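Long-range contacts in geranyltranstransferase (Enterococcus faecalis, PDB 3P8L), which probably catalyses the magnesium-dependent condensation of isopentenyl diphosphate with geranyl diphosphate to give farnesyl diphosphate and diphosphate: residues T61-Q66 with E289-N294; A77-M82 with Q130-S135. All coordinates share one frame; numbering follows the deposited sequence. Where two conformers were deposited one is given.

Interaction 1: T61-Q66 with E289-N294; sequences TVAAFQ and EEHLAN
Ala63 and His291 meet in a CH-pi contact between helix 53-64 and helix 289-298. The methyl CB of Ala63 stands over the centre of the imidazole, 3.9 Å from the centroid of the His291 ring and only 3° off its normal. It is therefore nearly equidistant from all five ring atoms. The His291 side chain leaves with CG anti to the carbonyl carbon (chi1 -79°), which starts the ring off beside its own backbone N. NE2 of His291 is hydrogen-bonded to the backbone O of His8, a residue of the N-terminal histidine tag; this anchor thus belongs to the construct.

Aliphatic packing makes up the second component. Ala64 brings its CB to 4.2 Å from CB of His291, and at the same distance from Leu292 CG and CD1, so one small methyl serves two successive residues of the partner helix. A C-terminal helix here packs on an early helix of the all-alpha isoprenoid synthase fold, through small alanines that let the backbones come close: CA to CA is 5.6 Å for Ala64 and His291.

The third component is polar only in appearance. Leu292 CD2 lies 3.6 Å from Thr61 OG1, where the two side chains cross obliquely. Thr61 OG1 lies anti to the carbonyl carbon, beside the backbone N (chi1 -62°), and is hydrogen-bonded to Leu57 O one turn earlier; toward the leucine it makes simply a van der Waals contact.

Gln66 NE2 bonds to Ser288 OG, joining the chain after helix 53-64 to Ser288, next to the 289-294 segment, while Leu292 also touches Leu277 on helix 259-283 and Phe214 on helix 205-230, and Thr61 reaches Leu211 on helix 205-230 and Leu194 on helix 175-200.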
loop_
_atom_site.group_PDB
_atom_site.type_symbol
_atom_site.label_atom_id
_atom_site.label_comp_id
_atom_site.label_asym_id
_atom_site.label_seq_id
_atom_site.Cartn_x
_atom_site.Cartn_y
_atom_site.Cartn_z
ATOM N N THR A 61 -15.985 16.816 -7.791
ATOM C CA THR A 61 -17.196 16.117 -7.357
ATOM C C THR A 61 -17.728 16.777 -6.080
ATOM O O THR A 61 -18.928 17.007 -5.962
ATOM C CB THR A 61 -16.946 14.592 -7.205
ATOM O OG1 THR A 61 -16.579 14.066 -8.485
ATOM C CG2 THR A 61 -18.181 13.853 -6.716
ATOM N N VAL A 62 -16.823 17.112 -5.160
ATOM C CA VAL A 62 -17.167 17.851 -3.943
ATOM C C VAL A 62 -17.751 19.243 -4.306
ATOM O O VAL A 62 -18.734 19.693 -3.692
ATOM C CB VAL A 62 -15.941 17.966 -2.992
ATOM C CG1 VAL A 62 -16.240 18.847 -1.775
ATOM C CG2 VAL A 62 -15.494 16.578 -2.523
ATOM N N ALA A 63 -17.164 19.891 -5.315
ATOM C CA ALA A 63 -17.636 21.192 -5.815
ATOM C C ALA A 63 -19.047 21.109 -6.395
ATOM O O ALA A 63 -19.884 21.961 -6.103
ATOM C CB ALA A 63 -16.673 21.774 -6.842
ATOM N N ALA A 64 -19.287 20.076 -7.197
ATOM C CA ALA A 64 -20.609 19.781 -7.751
ATOM C C ALA A 64 -21.739 19.704 -6.703
ATOM O O ALA A 64 -22.860 20.105 -6.995
ATOM C CB ALA A 64 -20.561 18.514 -8.578
ATOM N N PHE A 65 -21.437 19.208 -5.501
ATOM C CA PHE A 65 -22.426 19.128 -4.404
ATOM C C PHE A 65 -22.387 20.328 -3.451
ATOM O O PHE A 65 -22.931 20.269 -2.340
ATOM C CB PHE A 65 -22.278 17.823 -3.606
ATOM C CG PHE A 65 -22.558 16.591 -4.407
ATOM C CD1 PHE A 65 -21.517 15.763 -4.800
ATOM C CD2 PHE A 65 -23.860 16.263 -4.786
ATOM C CE1 PHE A 65 -21.750 14.630 -5.551
ATOM C CE2 PHE A 65 -24.106 15.125 -5.541
ATOM C CZ PHE A 65 -23.046 14.306 -5.926
ATOM N N GLN A 66 -21.732 21.395 -3.903
ATOM C CA GLN A 66 -21.724 22.703 -3.267
ATOM C C GLN A 66 -21.237 22.685 -1.827
ATOM O O GLN A 66 -21.785 23.368 -0.962
ATOM C CB GLN A 66 -23.095 23.391 -3.407
ATOM C CG GLN A 66 -23.392 23.860 -4.842
ATOM C CD GLN A 66 -24.864 24.175 -5.091
ATOM O OE1 GLN A 66 -25.648 24.313 -4.156
ATOM N NE2 GLN A 66 -25.240 24.291 -6.360
ATOM N N GLU A 289 -24.195 20.961 -11.723
ATOM C CA GLU A 289 -23.899 19.953 -12.758
ATOM C C GLU A 289 -22.718 20.277 -13.676
ATOM O O GLU A 289 -22.046 19.358 -14.175
ATOM C CB GLU A 289 -25.144 19.678 -13.618
ATOM C CG GLU A 289 -25.991 20.916 -13.914
ATOM C CD GLU A 289 -27.053 20.663 -14.960
ATOM O OE1 GLU A 289 -26.711 20.632 -16.163
ATOM O OE2 GLU A 289 -28.236 20.506 -14.580
ATOM N N GLU A 290 -22.475 21.574 -13.892
ATOM C CA GLU A 290 -21.462 22.050 -14.857
ATOM C C GLU A 290 -20.058 21.600 -14.494
ATOM O O GLU A 290 -19.254 21.359 -15.381
ATOM C CB GLU A 290 -21.460 23.577 -15.011
ATOM C CG GLU A 290 -22.774 24.279 -14.710
ATOM C CD GLU A 290 -22.870 24.733 -13.257
ATOM O OE1 GLU A 290 -21.927 25.404 -12.768
ATOM O OE2 GLU A 290 -23.894 24.417 -12.610
ATOM N N HIS A 291 -19.766 21.496 -13.200
ATOM C CA HIS A 291 -18.469 21.002 -12.749
ATOM C C HIS A 291 -18.147 19.635 -13.357
ATOM O O HIS A 291 -17.114 19.467 -14.000
ATOM C CB HIS A 291 -18.371 20.986 -11.227
ATOM C CG HIS A 291 -18.096 22.329 -10.640
ATOM N ND1 HIS A 291 -16.886 22.969 -10.798
ATOM C CD2 HIS A 291 -18.877 23.166 -9.915
ATOM C CE1 HIS A 291 -16.929 24.140 -10.185
ATOM N NE2 HIS A 291 -18.122 24.278 -9.634
ATOM N N LEU A 292 -19.064 18.691 -13.201
ATOM C CA LEU A 292 -18.869 17.375 -13.779
ATOM C C LEU A 292 -19.162 17.304 -15.281
ATOM O O LEU A 292 -18.446 16.604 -16.002
ATOM C CB LEU A 292 -19.637 16.319 -12.983
ATOM C CG LEU A 292 -19.101 16.034 -11.573
ATOM C CD1 LEU A 292 -20.002 15.047 -10.839
ATOM C CD2 LEU A 292 -17.686 15.503 -11.635
ATOM N N ALA A 293 -20.173 18.048 -15.757
ATOM C CA ALA A 293 -20.469 18.131 -17.205
ATOM C C ALA A 293 -19.328 18.688 -18.053
ATOM O O ALA A 293 -19.101 18.199 -19.164
ATOM C CB ALA A 293 -21.760 18.916 -17.472
ATOM N N ASN A 294 -18.624 19.700 -17.539
ATOM C CA ASN A 294 -17.479 20.298 -18.238
ATOM C C ASN A 294 -16.330 19.301 -18.431
ATOM O O ASN A 294 -15.650 19.311 -19.452
ATOM C CB ASN A 294 -16.979 21.548 -17.497
ATOM C CG ASN A 294 -15.660 22.060 -18.034
ATOM O OD1 ASN A 294 -15.597 22.611 -19.130
ATOM N ND2 ASN A 294 -14.594 21.873 -17.263
#

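Interaction 2: A77-M82 with Q130-S135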
loop_
_atom_site.group_PDB
_atom_site.type_symbol
_atom_site.label_atom_id
_atom_site.label_comp_id
_atom_site.label_asym_id
_atom_site.label_seq_id
_atom_site.Cartn_x
_atom_site.Cartn_y
_atom_site.Cartn_z
ATOM N N ALA A 77 -7.637 13.503 -1.858
ATOM C CA ALA A 77 -7.171 13.760 -3.211
ATOM C C ALA A 77 -5.672 13.410 -3.335
ATOM O O ALA A 77 -5.270 12.788 -4.299
ATOM C CB ALA A 77 -7.438 15.224 -3.638
ATOM N N ALA A 78 -4.899 13.770 -2.314
ATOM C CA ALA A 78 -3.463 13.540 -2.260
ATOM C C ALA A 78 -3.098 12.051 -2.155
ATOM O O ALA A 78 -2.189 11.582 -2.860
ATOM C CB ALA A 78 -2.860 14.357 -1.112
ATOM N N SER A 79 -3.829 11.326 -1.303
ATOM C CA SER A 79 -3.671 9.877 -1.153
ATOM C C SER A 79 -3.894 9.152 -2.485
ATOM O O SER A 79 -3.090 8.296 -2.884
ATOM C CB SER A 79 -4.631 9.337 -0.090
ATOM O OG SER A 79 -4.207 9.701 1.211
ATOM N N LEU A 80 -4.968 9.514 -3.185
ATOM C CA LEU A 80 -5.244 8.940 -4.508
ATOM C C LEU A 80 -4.147 9.248 -5.542
ATOM O O LEU A 80 -3.705 8.353 -6.300
ATOM C CB LEU A 80 -6.614 9.414 -5.011
ATOM C CG LEU A 80 -7.084 8.951 -6.383
ATOM C CD1 LEU A 80 -7.167 7.439 -6.451
ATOM C CD2 LEU A 80 -8.440 9.601 -6.755
ATOM N N GLU A 81 -3.683 10.503 -5.563
ATOM C CA GLU A 81 -2.618 10.880 -6.480
ATOM C C GLU A 81 -1.271 10.190 -6.147
ATOM O O GLU A 81 -0.484 9.917 -7.063
ATOM C CB GLU A 81 -2.487 12.397 -6.589
ATOM C CG GLU A 81 -1.540 12.881 -7.688
ATOM C CD GLU A 81 -1.968 12.510 -9.126
ATOM O OE1 GLU A 81 -3.004 11.831 -9.378
ATOM O OE2 GLU A 81 -1.232 12.919 -10.026
ATOM N N MET A 82 -1.056 9.867 -4.869
ATOM C CA MET A 82 0.085 9.062 -4.408
ATOM C C MET A 82 0.052 7.639 -4.975
ATOM O O MET A 82 1.098 7.126 -5.418
ATOM C CB MET A 82 0.242 9.084 -2.869
ATOM C CG MET A 82 0.650 10.499 -2.273
ATOM S SD MET A 82 0.561 10.592 -0.450
ATOM C CE MET A 82 1.952 9.554 0.009
ATOM N N GLN A 130 -1.023 5.543 4.602
ATOM C CA GLN A 130 -0.679 6.254 5.837
ATOM C C GLN A 130 -1.362 7.624 5.948
ATOM O O GLN A 130 -1.984 7.933 6.979
ATOM C CB GLN A 130 0.830 6.403 6.034
ATOM C CG GLN A 130 1.179 6.934 7.425
ATOM C CD GLN A 130 2.668 6.945 7.730
ATOM O OE1 GLN A 130 3.507 6.882 6.834
ATOM N NE2 GLN A 130 3.000 7.037 9.007
ATOM N N LEU A 131 -1.247 8.429 4.890
ATOM C CA LEU A 131 -1.905 9.730 4.842
ATOM C C LEU A 131 -3.413 9.632 5.119
ATOM O O LEU A 131 -3.925 10.341 5.993
ATOM C CB LEU A 131 -1.626 10.467 3.517
ATOM C CG LEU A 131 -2.387 11.805 3.363
ATOM C CD1 LEU A 131 -2.013 12.831 4.456
ATOM C CD2 LEU A 131 -2.201 12.398 1.963
ATOM N N LEU A 132 -4.100 8.752 4.400
ATOM C CA LEU A 132 -5.521 8.502 4.606
ATOM C C LEU A 132 -5.887 8.082 6.054
ATOM O O LEU A 132 -6.877 8.581 6.623
ATOM C CB LEU A 132 -6.038 7.496 3.573
ATOM C CG LEU A 132 -7.544 7.384 3.317
ATOM C CD1 LEU A 132 -8.175 8.764 3.023
ATOM C CD2 LEU A 132 -7.805 6.443 2.146
ATOM N N SER A 133 -5.057 7.225 6.651
ATOM C CA SER A 133 -5.197 6.789 8.058
ATOM C C SER A 133 -5.018 7.921 9.078
ATOM O O SER A 133 -5.649 7.911 10.157
ATOM C CB SER A 133 -4.225 5.636 8.363
ATOM O OG SER A 133 -2.934 6.116 8.662
ATOM N N LEU A 134 -4.180 8.895 8.724
ATOM C CA LEU A 134 -3.923 10.060 9.558
ATOM C C LEU A 134 -4.741 11.310 9.171
ATOM O O LEU A 134 -4.518 12.380 9.723
ATOM C CB LEU A 134 -2.428 10.401 9.520
ATOM C CG LEU A 134 -1.493 9.408 10.214
ATOM C CD1 LEU A 134 -0.074 9.613 9.732
ATOM C CD2 LEU A 134 -1.579 9.522 11.756
ATOM N N SER A 135 -5.650 11.177 8.206
ATOM C CA SER A 135 -6.386 12.327 7.674
ATOM C C SER A 135 -7.469 12.867 8.618
ATOM O O SER A 135 -7.808 12.241 9.618
ATOM C CB SER A 135 -7.003 11.988 6.313
ATOM O OG SER A 135 -8.040 11.036 6.436
#
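Ser79 and Leu131 touch where helix 71-92 packs against the last turn of helix 114-133, inside the all-alpha isoprenoid synthase fold. Leu131 is the chief intruder: its CG lies anti to the backbone N (chi1 176°), and its CD2 settles among three residues of the facing helix. That methyl comes 3.7 Å from Ala78 CB and 4.1 Å from Met82 SD, the Met82 and Leu131 side chains crossing at about a right angle.

Ser79 follows Ala78 in the chain and comes to the same leucine. It is modelled in two conformers, and its contacts hold for the given one alone: OG is 3.4 Å from Leu131 CD2 and 3.7 Å from Leu132 CB, and it hydrogen-bonds to Ala128 O, spanning the helix pair just outside the segments. In this family the helix bearing Ser79 runs on into the first aspartate-rich motif.

At the C-terminal end of helix 114-133 two serines bond back to backbone carbonyls: Ser133 OG to Gln130 O at 2.7 Å, and Ser135 OG to Leu132 O at the same length. Gln130 NE2 bonds to Gln156 OE1 of the second subunit, and Met25 of helix 13-31 packs on both Ala78 and Met82.

Overall arrangement
Interactions 1 and 2 are separate sites of one helical core, their centres 22 Å apart and their nearest atoms about 8 Å apart. Along the chain, both segments of interaction 2 fall between the two segments of interaction 1: helix 53-64 comes first, helix 71-92 follows it directly, helix 114-133 comes later, and helix 289-298 arrives last. Interaction 1 docks a C-terminal helix onto an early one, whereas interaction 2 pairs two helices of the first half beside the subunit interface. Helix 175-200 packs on Thr61 of interaction 1 and on Leu80, which lies in the 77-82 segment but does not touch 130-135. Together they illustrate an all-helical synthase assembled from sequence-near and sequence-distant helix pairs.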